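PDB 5M6G: beta-glucosidase from Saccharopolyspora erythraea D, which probably hydrolyses terminal, non-reducing beta-D-glucosyl residues to release beta-D-glucose. Local coordinates for residues Tyr143-Leu157 / His401-Val414. Residues are numbered along the deposited sequence; the frame is centred on the assembly and turned at random.
With MG (magnesium ion), chain E.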
ATOM      1  N   TYR A 143       0.669 -10.229   0.195  1.00 16.18           N
ATOM      2  CA  TYR A 143       2.108 -10.087   0.336  1.00 13.94           C
ATOM      3  C   TYR A 143       2.438  -9.324   1.609  1.00 13.32           C
ATOM      4  O   TYR A 143       1.571  -8.649   2.179  1.00 11.96           O
ATOM      5  CB  TYR A 143       2.684  -9.372  -0.900  1.00 15.58           C
ATOM      6  CG  TYR A 143       2.524 -10.213  -2.154  1.00 15.57           C
ATOM      7  CD1 TYR A 143       3.425 -11.236  -2.451  1.00 12.07           C
ATOM      8  CD2 TYR A 143       1.448 -10.017  -3.007  1.00 14.23           C
ATOM      9  CE1 TYR A 143       3.259 -12.035  -3.580  1.00 17.52           C
ATOM     10  CE2 TYR A 143       1.277 -10.796  -4.143  1.00 17.43           C
ATOM     11  CZ  TYR A 143       2.178 -11.808  -4.420  1.00 17.62           C
ATOM     12  OH  TYR A 143       2.004 -12.586  -5.541  1.00 17.15           O
ATOM     13  N   PRO A 144       3.667  -9.445   2.115  1.00 11.43           N
ATOM     14  CA  PRO A 144       4.074  -8.606   3.248  1.00 11.23           C
ATOM     15  C   PRO A 144       3.853  -7.134   2.931  1.00 12.97           C
ATOM     16  O   PRO A 144       4.007  -6.695   1.786  1.00 12.03           O
ATOM     17  CB  PRO A 144       5.564  -8.926   3.411  1.00 11.26           C
ATOM     18  CG  PRO A 144       5.703 -10.332   2.879  1.00 13.67           C
ATOM     19  CD  PRO A 144       4.735 -10.376   1.705  1.00 13.25           C
ATOM     20  N   HIS A 145       3.464  -6.372   3.947  1.00 12.23           N
ATOM     21  CA  HIS A 145       3.379  -4.935   3.747  1.00 13.10           C
ATOM     22  C   HIS A 145       4.772  -4.351   3.497  1.00 13.54           C
ATOM     23  O   HIS A 145       5.809  -4.993   3.724  1.00 12.13           O
ATOM     24  CB  HIS A 145       2.710  -4.254   4.940  1.00 12.79           C
ATOM     25  CG  HIS A 145       1.214  -4.181   4.838  1.00 14.66           C
ATOM     26  ND1 HIS A 145       0.563  -3.533   3.805  1.00 11.17           N
ATOM     27  CD2 HIS A 145       0.243  -4.684   5.638  1.00 11.13           C
ATOM     28  CE1 HIS A 145      -0.743  -3.623   3.985  1.00  9.87           C
ATOM     29  NE2 HIS A 145      -0.965  -4.326   5.087  1.00 10.75           N
ATOM     30  N   ASN A 146       4.773  -3.104   3.020  1.00 13.14           N
ATOM     31  CA  ASN A 146       5.990  -2.477   2.508  1.00 10.53           C
ATOM     32  C   ASN A 146       7.133  -2.471   3.525  1.00 10.79           C
ATOM     33  O   ASN A 146       8.297  -2.643   3.144  1.00 12.52           O
ATOM     34  CB  ASN A 146       5.685  -1.045   2.052  1.00  9.36           C
ATOM     35  CG  ASN A 146       5.020  -1.006   0.690  1.00 15.69           C
ATOM     36  OD1 ASN A 146       4.930  -2.024   0.017  1.00 12.31           O
ATOM     37  ND2 ASN A 146       4.569   0.178   0.269  1.00 13.81           N
ATOM     38  N   ILE A 147       6.843  -2.252   4.808  1.00 12.64           N
ATOM     39  CA  ILE A 147       7.942  -2.135   5.768  1.00  9.85           C
ATOM     40  C   ILE A 147       8.760  -3.426   5.796  1.00 12.54           C
ATOM     41  O   ILE A 147       9.994  -3.393   5.737  1.00 10.34           O
ATOM     42  CB  ILE A 147       7.424  -1.728   7.165  1.00  9.65           C
ATOM     43  CG1 ILE A 147       8.591  -1.553   8.147  1.00 11.44           C
ATOM     44  CG2 ILE A 147       6.419  -2.749   7.733  1.00 10.08           C
ATOM     45  CD1 ILE A 147       8.178  -1.007   9.505  1.00 15.45           C
ATOM     46  N   GLY A 148       8.086  -4.585   5.810  1.00  9.29           N
ATOM     47  CA  GLY A 148       8.809  -5.847   5.728  1.00 12.46           C
ATOM     48  C   GLY A 148       9.511  -6.034   4.397  1.00 11.91           C
ATOM     49  O   GLY A 148      10.631  -6.551   4.344  1.00 10.79           O
ATOM     50  N   LEU A 149       8.868  -5.609   3.299  1.00 10.91           N
ATOM     51  CA  LEU A 149       9.540  -5.637   2.004  1.00 10.00           C
ATOM     52  C   LEU A 149      10.809  -4.790   2.022  1.00 12.31           C
ATOM     53  O   LEU A 149      11.832  -5.185   1.452  1.00 11.37           O
ATOM     54  CB  LEU A 149       8.585  -5.170   0.904  1.00  9.57           C
ATOM     55  CG  LEU A 149       7.351  -6.071   0.709  1.00 10.15           C
ATOM     56  CD1 LEU A 149       6.526  -5.636  -0.538  1.00 12.12           C
ATOM     57  CD2 LEU A 149       7.722  -7.581   0.623  1.00  9.92           C
ATOM     58  N   GLY A 150      10.766  -3.623   2.671  1.00 10.96           N
ATOM     59  CA  GLY A 150      11.979  -2.825   2.801  1.00 11.48           C
ATOM     60  C   GLY A 150      13.046  -3.554   3.591  1.00 13.25           C
ATOM     61  O   GLY A 150      14.235  -3.481   3.272  1.00 13.16           O
ATOM     62  N   ALA A 151      12.628  -4.288   4.624  1.00 10.30           N
ATOM     63  CA  ALA A 151      13.561  -5.082   5.421  1.00 13.53           C
ATOM     64  C   ALA A 151      14.250  -6.166   4.604  1.00 13.72           C
ATOM     65  O   ALA A 151      15.364  -6.566   4.953  1.00 16.67           O
ATOM     66  CB  ALA A 151      12.827  -5.701   6.611  1.00 14.60           C
ATOM     67  N   THR A 152      13.642  -6.628   3.504  1.00 13.95           N
ATOM     68  CA  THR A 152      14.312  -7.645   2.693  1.00 15.84           C
ATOM     69  C   THR A 152      15.561  -7.110   2.017  1.00 15.95           C
ATOM     70  O   THR A 152      16.446  -7.902   1.675  1.00 15.64           O
ATOM     71  CB  THR A 152      13.395  -8.189   1.594  1.00 16.64           C
ATOM     72  OG1 THR A 152      13.215  -7.172   0.595  1.00 14.40           O
ATOM     73  CG2 THR A 152      12.048  -8.614   2.162  1.00 10.75           C
ATOM     74  N   GLY A 153      15.638  -5.796   1.803  1.00 12.80           N
ATOM     75  CA  GLY A 153      16.702  -5.208   1.003  1.00 17.31           C
ATOM     76  C   GLY A 153      16.814  -5.774  -0.397  1.00 20.17           C
ATOM     77  O   GLY A 153      17.901  -5.750  -0.981  1.00 15.96           O
ATOM     78  N   ASN A 154      15.708  -6.268  -0.964  1.00 16.19           N
ATOM     79  CA  ASN A 154      15.716  -7.025  -2.216  1.00 14.49           C
ATOM     80  C   ASN A 154      14.770  -6.378  -3.224  1.00 18.58           C
ATOM     81  O   ASN A 154      13.588  -6.755  -3.309  1.00 14.05           O
ATOM     82  CB  ASN A 154      15.327  -8.475  -1.940  1.00 16.20           C
ATOM     83  CG  ASN A 154      15.472  -9.362  -3.149  1.00 16.75           C
ATOM     84  OD1 ASN A 154      15.632  -8.884  -4.273  1.00 19.06           O
ATOM     85  ND2 ASN A 154      15.410 -10.680  -2.923  1.00 17.49           N
ATOM     86  N   PRO A 155      15.245  -5.407  -4.015  1.00 18.68           N
ATOM     87  CA  PRO A 155      14.354  -4.750  -4.993  1.00 14.37           C
ATOM     88  C   PRO A 155      13.851  -5.676  -6.080  1.00 13.74           C
ATOM     89  O   PRO A 155      12.745  -5.474  -6.603  1.00 17.16           O
ATOM     90  CB  PRO A 155      15.231  -3.636  -5.587  1.00 11.86           C
ATOM     91  CG  PRO A 155      16.377  -3.474  -4.627  1.00 21.55           C
ATOM     92  CD  PRO A 155      16.586  -4.800  -3.974  1.00 14.95           C
ATOM     93  N   ASP A 156      14.645  -6.665  -6.474  1.00 17.48           N
ATOM     94  CA  ASP A 156      14.185  -7.583  -7.507  1.00 17.75           C
ATOM     95  C   ASP A 156      12.970  -8.369  -7.032  1.00 20.45           C
ATOM     96  O   ASP A 156      12.013  -8.578  -7.790  1.00 18.37           O
ATOM     97  CB  ASP A 156      15.321  -8.515  -7.912  1.00 20.49           C
ATOM     98  CG  ASP A 156      15.019  -9.258  -9.181  1.00 28.52           C
ATOM     99  OD1 ASP A 156      15.015  -8.607 -10.250  1.00 30.34           O
ATOM    100  OD2 ASP A 156      14.782 -10.478  -9.112  1.00 32.26           O
ATOM    101  N   LEU A 157      12.985  -8.788  -5.764  1.00 17.58           N
ATOM    102  CA  LEU A 157      11.836  -9.472  -5.177  1.00 18.75           C
ATOM    103  C   LEU A 157      10.598  -8.585  -5.172  1.00 15.63           C
ATOM    104  O   LEU A 157       9.489  -9.049  -5.456  1.00 14.30           O
ATOM    105  CB  LEU A 157      12.173  -9.901  -3.750  1.00 16.93           C
ATOM    106  CG  LEU A 157      11.050 -10.540  -2.936  1.00 19.76           C
ATOM    107  CD1 LEU A 157      10.773 -11.936  -3.471  1.00 22.16           C
ATOM    108  CD2 LEU A 157      11.442 -10.576  -1.447  1.00 19.45           C
ATOM    109  N   HIS A 401       2.285 -17.782  -6.958  1.00 13.78           N
ATOM    110  CA  HIS A 401       2.269 -16.474  -6.315  1.00 13.73           C
ATOM    111  C   HIS A 401       2.414 -16.584  -4.803  1.00 15.34           C
ATOM    112  O   HIS A 401       3.058 -15.734  -4.169  1.00 13.83           O
ATOM    113  CB  HIS A 401       0.993 -15.750  -6.699  1.00 12.61           C
ATOM    114  CG  HIS A 401       0.988 -15.301  -8.122  1.00 18.14           C
ATOM    115  ND1 HIS A 401      -0.056 -14.600  -8.684  1.00 18.63           N
ATOM    116  CD2 HIS A 401       1.907 -15.467  -9.104  1.00 15.55           C
ATOM    117  CE1 HIS A 401       0.224 -14.346  -9.951  1.00 26.25           C
ATOM    118  NE2 HIS A 401       1.415 -14.847 -10.226  1.00 18.12           N
ATOM    119  N   ARG A 402       1.819 -17.614  -4.199  1.00 15.04           N
ATOM    120  CA  ARG A 402       1.993 -17.799  -2.766  1.00 16.15           C
ATOM    121  C   ARG A 402       3.425 -18.192  -2.426  1.00 17.65           C
ATOM    122  O   ARG A 402       3.926 -17.827  -1.358  1.00 17.48           O
ATOM    123  CB  ARG A 402       0.993 -18.831  -2.244  1.00 13.47           C
ATOM    124  CG  ARG A 402      -0.434 -18.320  -2.312  1.00 12.45           C
ATOM    125  CD  ARG A 402      -1.404 -19.251  -1.627  1.00 13.84           C
ATOM    126  NE  ARG A 402      -2.782 -18.853  -1.897  1.00 11.12           N
ATOM    127  CZ  ARG A 402      -3.482 -18.004  -1.153  1.00 18.29           C
ATOM    128  NH1 ARG A 402      -2.933 -17.451  -0.080  1.00 14.87           N
ATOM    129  NH2 ARG A 402      -4.735 -17.710  -1.479  1.00 14.31           N
ATOM    130  N   GLU A 403       4.108 -18.906  -3.325  1.00 20.58           N
ATOM    131  CA  GLU A 403       5.516 -19.222  -3.105  1.00 18.92           C
ATOM    132  C   GLU A 403       6.367 -17.958  -3.126  1.00 20.70           C
ATOM    133  O   GLU A 403       7.303 -17.808  -2.326  1.00 15.10           O
ATOM    134  CB  GLU A 403       6.001 -20.218  -4.164  1.00 24.37           C
ATOM    135  CG  GLU A 403       7.464 -20.634  -4.044  1.00 32.79           C
ATOM    136  CD  GLU A 403       7.825 -21.151  -2.651  1.00 43.78           C
ATOM    137  OE1 GLU A 403       6.969 -21.767  -1.977  1.00 40.65           O
ATOM    138  OE2 GLU A 403       8.968 -20.929  -2.190  1.00 41.84           O
ATOM    139  N   LEU A 404       6.071 -17.047  -4.054  1.00 15.16           N
ATOM    140  CA  LEU A 404       6.754 -15.758  -4.082  1.00 14.35           C
ATOM    141  C   LEU A 404       6.502 -14.987  -2.797  1.00 14.37           C
ATOM    142  O   LEU A 404       7.416 -14.373  -2.236  1.00 14.13           O
ATOM    143  CB  LEU A 404       6.278 -14.950  -5.293  1.00 14.23           C
ATOM    144  CG  LEU A 404       6.772 -13.515  -5.475  1.00 13.41           C
ATOM    145  CD1 LEU A 404       8.266 -13.524  -5.661  1.00 15.76           C
ATOM    146  CD2 LEU A 404       6.089 -12.880  -6.683  1.00  9.71           C
ATOM    147  N   ALA A 405       5.256 -15.006  -2.319  1.00 11.68           N
ATOM    148  CA  ALA A 405       4.927 -14.298  -1.093  1.00 14.15           C
ATOM    149  C   ALA A 405       5.663 -14.903   0.095  1.00 13.76           C
ATOM    150  O   ALA A 405       6.200 -14.178   0.934  1.00 13.05           O
ATOM    151  CB  ALA A 405       3.422 -14.334  -0.860  1.00 11.30           C
ATOM    152  N   ARG A 406       5.681 -16.236   0.178  1.00 13.92           N
ATOM    153  CA  ARG A 406       6.415 -16.918   1.238  1.00 12.84           C
ATOM    154  C   ARG A 406       7.890 -16.533   1.226  1.00 16.32           C
ATOM    155  O   ARG A 406       8.515 -16.384   2.288  1.00 14.23           O
ATOM    156  CB  ARG A 406       6.244 -18.431   1.068  1.00 18.93           C
ATOM    157  CG  ARG A 406       6.845 -19.270   2.182  1.00 19.57           C
ATOM    158  CD  ARG A 406       6.604 -20.752   1.930  1.00 19.77           C
ATOM    159  NE  ARG A 406       7.260 -21.573   2.949  1.00 27.43           N
ATOM    160  CZ  ARG A 406       7.298 -22.904   2.929  1.00 30.81           C
ATOM    161  NH1 ARG A 406       6.722 -23.562   1.939  1.00 22.23           N
ATOM    162  NH2 ARG A 406       7.925 -23.577   3.889  1.00 28.75           N
ATOM    163  N   GLN A 407       8.474 -16.391   0.037  1.00 13.95           N
ATOM    164  CA  GLN A 407       9.868 -15.983  -0.027  1.00 18.73           C
ATOM    165  C   GLN A 407      10.034 -14.565   0.511  1.00 16.55           C
ATOM    166  O   GLN A 407      11.020 -14.263   1.194  1.00 14.04           O
ATOM    167  CB  GLN A 407      10.388 -16.114  -1.465  1.00 15.36           C
ATOM    168  CG  GLN A 407      11.872 -15.740  -1.635  1.00 18.39           C
ATOM    169  CD  GLN A 407      12.815 -16.679  -0.886  1.00 26.26           C
ATOM    170  OE1 GLN A 407      12.482 -17.839  -0.628  1.00 29.03           O
ATOM    171  NE2 GLN A 407      13.999 -16.180  -0.539  1.00 19.46           N
ATOM    172  N   ALA A 408       9.046 -13.697   0.264  1.00 15.72           N
ATOM    173  CA  ALA A 408       9.104 -12.343   0.811  1.00 15.74           C
ATOM    174  C   ALA A 408       8.929 -12.356   2.326  1.00 16.12           C
ATOM    175  O   ALA A 408       9.596 -11.595   3.038  1.00 11.37           O
ATOM    176  CB  ALA A 408       8.040 -11.461   0.155  1.00 12.23           C
ATOM    177  N   VAL A 409       8.037 -13.212   2.840  1.00 14.27           N
ATOM    178  CA  VAL A 409       7.921 -13.371   4.288  1.00 13.51           C
ATOM    179  C   VAL A 409       9.273 -13.738   4.886  1.00 15.29           C
ATOM    180  O   VAL A 409       9.751 -13.088   5.827  1.00 15.51           O
ATOM    181  CB  VAL A 409       6.854 -14.426   4.635  1.00 15.57           C
ATOM    182  CG1 VAL A 409       6.858 -14.695   6.156  1.00 12.05           C
ATOM    183  CG2 VAL A 409       5.476 -13.975   4.149  1.00 14.31           C
ATOM    184  N   ARG A 410       9.914 -14.776   4.336  1.00 17.19           N
ATOM    185  CA  ARG A 410      11.225 -15.222   4.811  1.00 18.27           C
ATOM    186  C   ARG A 410      12.209 -14.065   4.881  1.00 17.19           C
ATOM    187  O   ARG A 410      12.818 -13.800   5.923  1.00 15.22           O
ATOM    188  CB  ARG A 410      11.798 -16.296   3.881  1.00 18.38           C
ATOM    189  CG  ARG A 410      11.210 -17.656   3.992  1.00 23.23           C
ATOM    190  CD  ARG A 410      11.690 -18.508   2.829  1.00 20.04           C
ATOM    191  NE  ARG A 410      10.821 -19.661   2.636  1.00 31.94           N
ATOM    192  CZ  ARG A 410      10.493 -20.153   1.449  1.00 30.90           C
ATOM    193  NH1 ARG A 410      10.960 -19.589   0.341  1.00 29.42           N
ATOM    194  NH2 ARG A 410       9.694 -21.208   1.370  1.00 36.51           N
ATOM    195  N   GLU A 411      12.392 -13.379   3.754  1.00 15.03           N
ATOM    196  CA  GLU A 411      13.433 -12.369   3.666  1.00 14.92           C
ATOM    197  C   GLU A 411      13.105 -11.126   4.481  1.00 12.80           C
ATOM    198  O   GLU A 411      14.017 -10.363   4.809  1.00 14.08           O
ATOM    199  CB  GLU A 411      13.677 -12.011   2.195  1.00 15.31           C
ATOM    200  CG  GLU A 411      14.224 -13.188   1.378  1.00 17.29           C
ATOM    201  CD  GLU A 411      14.590 -12.810  -0.055  1.00 25.40           C
ATOM    202  OE1 GLU A 411      15.028 -11.662  -0.286  1.00 21.07           O
ATOM    203  OE2 GLU A 411      14.439 -13.670  -0.949  1.00 22.02           O
ATOM    204  N   SER A 412      11.831 -10.911   4.830  1.00 13.24           N
ATOM    205  CA  SER A 412      11.456  -9.727   5.588  1.00 13.32           C
ATOM    206  C   SER A 412      11.730  -9.875   7.079  1.00 16.42           C
ATOM    207  O   SER A 412      11.782  -8.860   7.786  1.00 15.99           O
ATOM    208  CB  SER A 412       9.976  -9.401   5.368  1.00 13.72           C
ATOM    209  OG  SER A 412       9.128 -10.362   5.982  1.00 14.12           O
ATOM    210  N   GLN A 413      11.915 -11.108   7.565  1.00 11.65           N
ATOM    211  CA  GLN A 413      12.158 -11.343   8.983  1.00 13.42           C
ATOM    212  C   GLN A 413      13.503 -10.763   9.405  1.00 13.62           C
ATOM    213  O   GLN A 413      14.518 -10.980   8.739  1.00 13.32           O
ATOM    214  CB  GLN A 413      12.123 -12.843   9.285  1.00 11.95           C
ATOM    215  CG  GLN A 413      10.864 -13.542   8.779  1.00 15.73           C
ATOM    216  CD  GLN A 413       9.603 -12.960   9.386  1.00 15.14           C
ATOM    217  OE1 GLN A 413       9.253 -13.276  10.520  1.00 13.59           O
ATOM    218  NE2 GLN A 413       8.925 -12.091   8.639  1.00 13.95           N
ATOM    219  N   VAL A 414      13.519 -10.058  10.531  1.00 11.20           N
ATOM    220  CA  VAL A 414      14.733  -9.429  11.044  1.00 12.68           C
ATOM    221  C   VAL A 414      15.031 -10.031  12.411  1.00 16.12           C
ATOM    222  O   VAL A 414      14.260  -9.842  13.362  1.00 13.96           O
ATOM    223  CB  VAL A 414      14.602  -7.902  11.141  1.00 10.81           C
ATOM    224  CG1 VAL A 414      15.889  -7.314  11.709  1.00 13.44           C
ATOM    225  CG2 VAL A 414      14.289  -7.313   9.770  1.00 11.26           C
TER
HETATM  226 MG    MG E 704       2.294 -15.072 -12.212  1.00 27.47          MG
HETATM  227  O   HOH W   1      16.925 -10.606   1.495  1.00 26.37           O
HETATM  228  O   HOH W   2       1.313 -16.665 -12.714  1.00 25.61           O
HETATM  229  O   HOH W   3       3.958 -16.052 -11.337  1.00 30.58           O
HETATM  230  O   HOH W   4       3.715 -13.438 -11.677  1.00 33.26           O
HETATM  231  O   HOH W   5       3.544 -15.181 -14.139  1.00 30.47           O
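Glu411 OE1 is gripped twice: Asn154 ND2 donates to it at 2.8 Å with an N-H...O angle of 180°, and a water that also donates to Thr152 O supplies the second hydrogen bond. The Asn154 bond arrives on the syn lone pair of OE1, lies in the amide plane, and leaves amide and carboxylate nearly coplanar. Glu411 OE2 takes Gln407 NE2 at 2.6 Å on its anti lone pair, so both carboxylate oxygens are held, which restrains rotation of the group. Asn154 OD1 meanwhile accepts from Leu157 N, capping helix 155-170. A lysine in place of Glu411 would probably leave Asn154 ND2 and Gln407 NE2 without their carboxylate acceptor, the Asn154 amide then held through OD1 alone among the bonds described. This helix start and helix 146-152, both from the family 3 N-terminal (TIM-barrel clan) region, pack on helix 399-412, which leads into edge strand 414-418 of the C-terminal domain's mixed sheet; axes of 146-152 and 401-412 cross at 71°. With CG anti to the backbone N (chi1 175°), Leu157 reaches in as a knob among Leu404, Gln407, Ala408 and Glu411, CD2 lying 3.7 Å from Ala408 CA. Pro144 CG touches Ala408 CB at 3.8 Å, and Tyr143 CD1 meets Ala405 CB at 3.5 Å. Beyond, Tyr143 OH abuts His401 CB; His401 NE2 binds magnesium at 2.2 Å alongside Glu167, while its ND1 is hydrogen-bonded to Glu168.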